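Local coordinates for transcriptional regulatory protein (Chlamydia trachomatis, PDB 3Q7R) that may act as a global activator of transcription and binds a direct-repeat DNA element in its own promoter, at residues A[79-84]-A[99-104]. Residues are numbered along the deposited sequence; the frame is centred on the assembly and turned at random.
With EDO (1,2-ethanediol), chain C.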
loop_
_atom_site.group_PDB
_atom_site.type_symbol
_atom_site.label_atom_id
_atom_site.label_comp_id
_atom_site.label_asym_id
_atom_site.label_seq_id
_atom_site.Cartn_x
_atom_site.Cartn_y
_atom_site.Cartn_z
ATOM N N LEU A 79 0.050 6.491 7.040
ATOM C CA LEU A 79 1.483 6.461 7.331
ATOM C C LEU A 79 1.692 5.984 8.764
ATOM O O LEU A 79 1.190 6.601 9.710
ATOM C CB LEU A 79 2.114 7.838 7.193
ATOM C CG LEU A 79 1.832 8.554 5.880
ATOM C CD1 LEU A 79 2.680 9.898 5.863
ATOM C CD2 LEU A 79 2.179 7.613 4.692
ATOM N N LEU A 80 2.426 4.896 8.920
ATOM C CA LEU A 80 2.620 4.270 10.255
ATOM C C LEU A 80 4.036 4.494 10.771
ATOM O O LEU A 80 4.994 4.339 10.025
ATOM C CB LEU A 80 2.471 2.738 10.163
ATOM C CG LEU A 80 1.093 2.248 10.472
ATOM C CD1 LEU A 80 0.913 0.813 9.986
ATOM C CD2 LEU A 80 0.898 2.251 12.012
ATOM N N ASP A 81 4.185 4.770 12.061
ATOM C CA ASP A 81 5.552 4.878 12.617
ATOM C C ASP A 81 6.209 3.517 12.837
ATOM O O ASP A 81 7.452 3.455 12.974
ATOM C CB ASP A 81 5.517 5.523 14.008
ATOM C CG ASP A 81 5.155 7.002 13.987
ATOM O OD1 ASP A 81 5.341 7.694 12.972
ATOM O OD2 ASP A 81 4.821 7.529 15.091
ATOM N N PHE A 82 5.424 2.454 12.944
ATOM C CA PHE A 82 5.926 1.198 13.502
ATOM C C PHE A 82 5.214 0.014 12.848
ATOM O O PHE A 82 4.119 0.156 12.255
ATOM C CB PHE A 82 5.633 1.150 15.042
ATOM C CG PHE A 82 4.147 1.284 15.344
ATOM C CD1 PHE A 82 3.346 0.161 15.328
ATOM C CD2 PHE A 82 3.567 2.557 15.596
ATOM C CE1 PHE A 82 1.952 0.271 15.521
ATOM C CE2 PHE A 82 2.202 2.699 15.759
ATOM C CZ PHE A 82 1.379 1.554 15.751
ATOM N N PHE A 83 5.790 -1.164 13.058
ATOM C CA PHE A 83 5.183 -2.435 12.722
ATOM C C PHE A 83 4.568 -3.084 13.958
ATOM O O PHE A 83 5.259 -3.261 15.008
ATOM C CB PHE A 83 6.220 -3.414 12.182
ATOM C CG PHE A 83 5.648 -4.780 12.001
ATOM C CD1 PHE A 83 4.802 -5.034 10.944
ATOM C CD2 PHE A 83 5.845 -5.746 12.931
ATOM C CE1 PHE A 83 4.241 -6.272 10.789
ATOM C CE2 PHE A 83 5.283 -6.979 12.773
ATOM C CZ PHE A 83 4.440 -7.213 11.724
ATOM N N ASP A 84 3.289 -3.474 13.830
ATOM C CA ASP A 84 2.635 -4.313 14.830
ATOM C C ASP A 84 1.645 -5.139 14.076
ATOM O O ASP A 84 0.892 -4.607 13.214
ATOM C CB ASP A 84 1.906 -3.482 15.915
ATOM C CG ASP A 84 1.005 -4.335 16.758
ATOM O OD1 ASP A 84 1.546 -5.181 17.574
ATOM O OD2 ASP A 84 -0.240 -4.161 16.612
ATOM N N LEU A 99 1.985 2.716 4.468
ATOM C CA LEU A 99 3.454 2.635 4.411
ATOM C C LEU A 99 3.917 2.679 5.851
ATOM O O LEU A 99 3.328 3.432 6.664
ATOM C CB LEU A 99 4.061 3.869 3.716
ATOM C CG LEU A 99 3.669 4.040 2.249
ATOM C CD1 LEU A 99 4.155 5.381 1.690
ATOM C CD2 LEU A 99 4.307 2.878 1.491
ATOM N N ILE A 100 5.007 1.966 6.176
ATOM C CA ILE A 100 5.593 2.000 7.509
ATOM C C ILE A 100 6.929 2.713 7.390
ATOM O O ILE A 100 7.681 2.482 6.409
ATOM C CB ILE A 100 5.767 0.605 8.103
ATOM C CG1 ILE A 100 4.383 -0.075 8.189
ATOM C CG2 ILE A 100 6.491 0.705 9.480
ATOM C CD1 ILE A 100 4.381 -1.451 8.948
ATOM N N ARG A 101 7.213 3.598 8.354
ATOM C CA ARG A 101 8.457 4.346 8.342
ATOM C C ARG A 101 9.670 3.379 8.385
ATOM O O ARG A 101 9.603 2.266 8.902
ATOM C CB ARG A 101 8.488 5.350 9.518
ATOM C CG ARG A 101 7.592 6.590 9.243
ATOM C CD ARG A 101 7.656 7.713 10.329
ATOM N NE ARG A 101 7.187 8.891 9.675
ATOM C CZ ARG A 101 5.901 9.253 9.588
ATOM N NH1 ARG A 101 4.949 8.608 10.277
ATOM N NH2 ARG A 101 5.573 10.291 8.834
ATOM N N PRO A 102 10.798 3.835 7.859
ATOM C CA PRO A 102 11.062 5.175 7.315
ATOM C C PRO A 102 10.329 5.530 6.045
ATOM O O PRO A 102 10.190 4.718 5.120
ATOM C CB PRO A 102 12.579 5.146 6.996
ATOM C CG PRO A 102 13.106 4.115 7.869
ATOM C CD PRO A 102 12.046 3.058 8.041
ATOM N N ILE A 103 9.873 6.770 6.018
ATOM C CA ILE A 103 9.149 7.296 4.854
ATOM C C ILE A 103 9.822 8.615 4.516
ATOM O O ILE A 103 9.689 9.597 5.256
ATOM C CB ILE A 103 7.695 7.602 5.134
ATOM C CG1 ILE A 103 6.893 6.311 5.333
ATOM C CG2 ILE A 103 7.062 8.307 3.924
ATOM C CD1 ILE A 103 5.564 6.536 6.063
ATOM N N THR A 104 10.540 8.626 3.399
ATOM C CA THR A 104 11.269 9.804 2.922
ATOM C C THR A 104 10.419 10.513 1.876
ATOM O O THR A 104 9.430 9.946 1.385
ATOM C CB THR A 104 12.570 9.399 2.232
ATOM O OG1 THR A 104 12.272 8.600 1.071
ATOM C CG2 THR A 104 13.526 8.634 3.196
HETATM C C1 EDO C . 5.011 -1.987 4.706
HETATM O O1 EDO C . 5.514 -3.079 5.476
HETATM C C2 EDO C . 6.211 -1.088 4.420
HETATM O O2 EDO C . 5.754 0.194 4.027
HETATM O O HOH W 1 9.500 1.541 11.535
#
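Leu-80 is gripped through its backbone by both flanks of Ile-100: Leu-80 N donates to Leu-99 O (2.8 Å), and Leu-80 O accepts from Arg-101 N (2.9 Å). Ile-100 N donates to O2 of a 1,2-ethanediol (2.9 Å), probably from the crystallisation liquor, which is also hydrogen-bonded to Ile-100 N of the second subunit. Beyond Asp-81 and Arg-101 the chains diverge, and a water donates to the carbonyl oxygens of those two residues.

Arg-101, extended from CG to NE, lies alongside Asp-81, and its NH1 reaches Asp-81 OD1 at 2.9 Å in a salt bridge. The bond is bent (131° at the hydrogen), with OD1 lying 33° out of the guanidinium plane; NH1 also forms a salt bridge with Glu-57.

On one face of the sheet, Leu-79 CD2 meets Ile-103 CD1 at 3.8 Å. On the other, the side chains of Leu-80 and Ile-100 lie side by side, with Leu-80 CB 3.9 Å from Ile-100 CG1. Ile-100 CG2, anti to the backbone N, meets the Phe-82 carbonyl, while Ile-100 CD1 lies at the edge of the Phe-83 ring, 4.1 Å from Phe-83 CD1.

Phe-83 packs on Ile-107 of the second subunit, and Thr-104 OG1 is hydrogen-bonded to Glu-85 OE2 of that subunit. The paired strand ends, with a helix starting after each loop, belong to the right-handed beta-alpha-beta unit 75-100 of the CheY-like receiver fold.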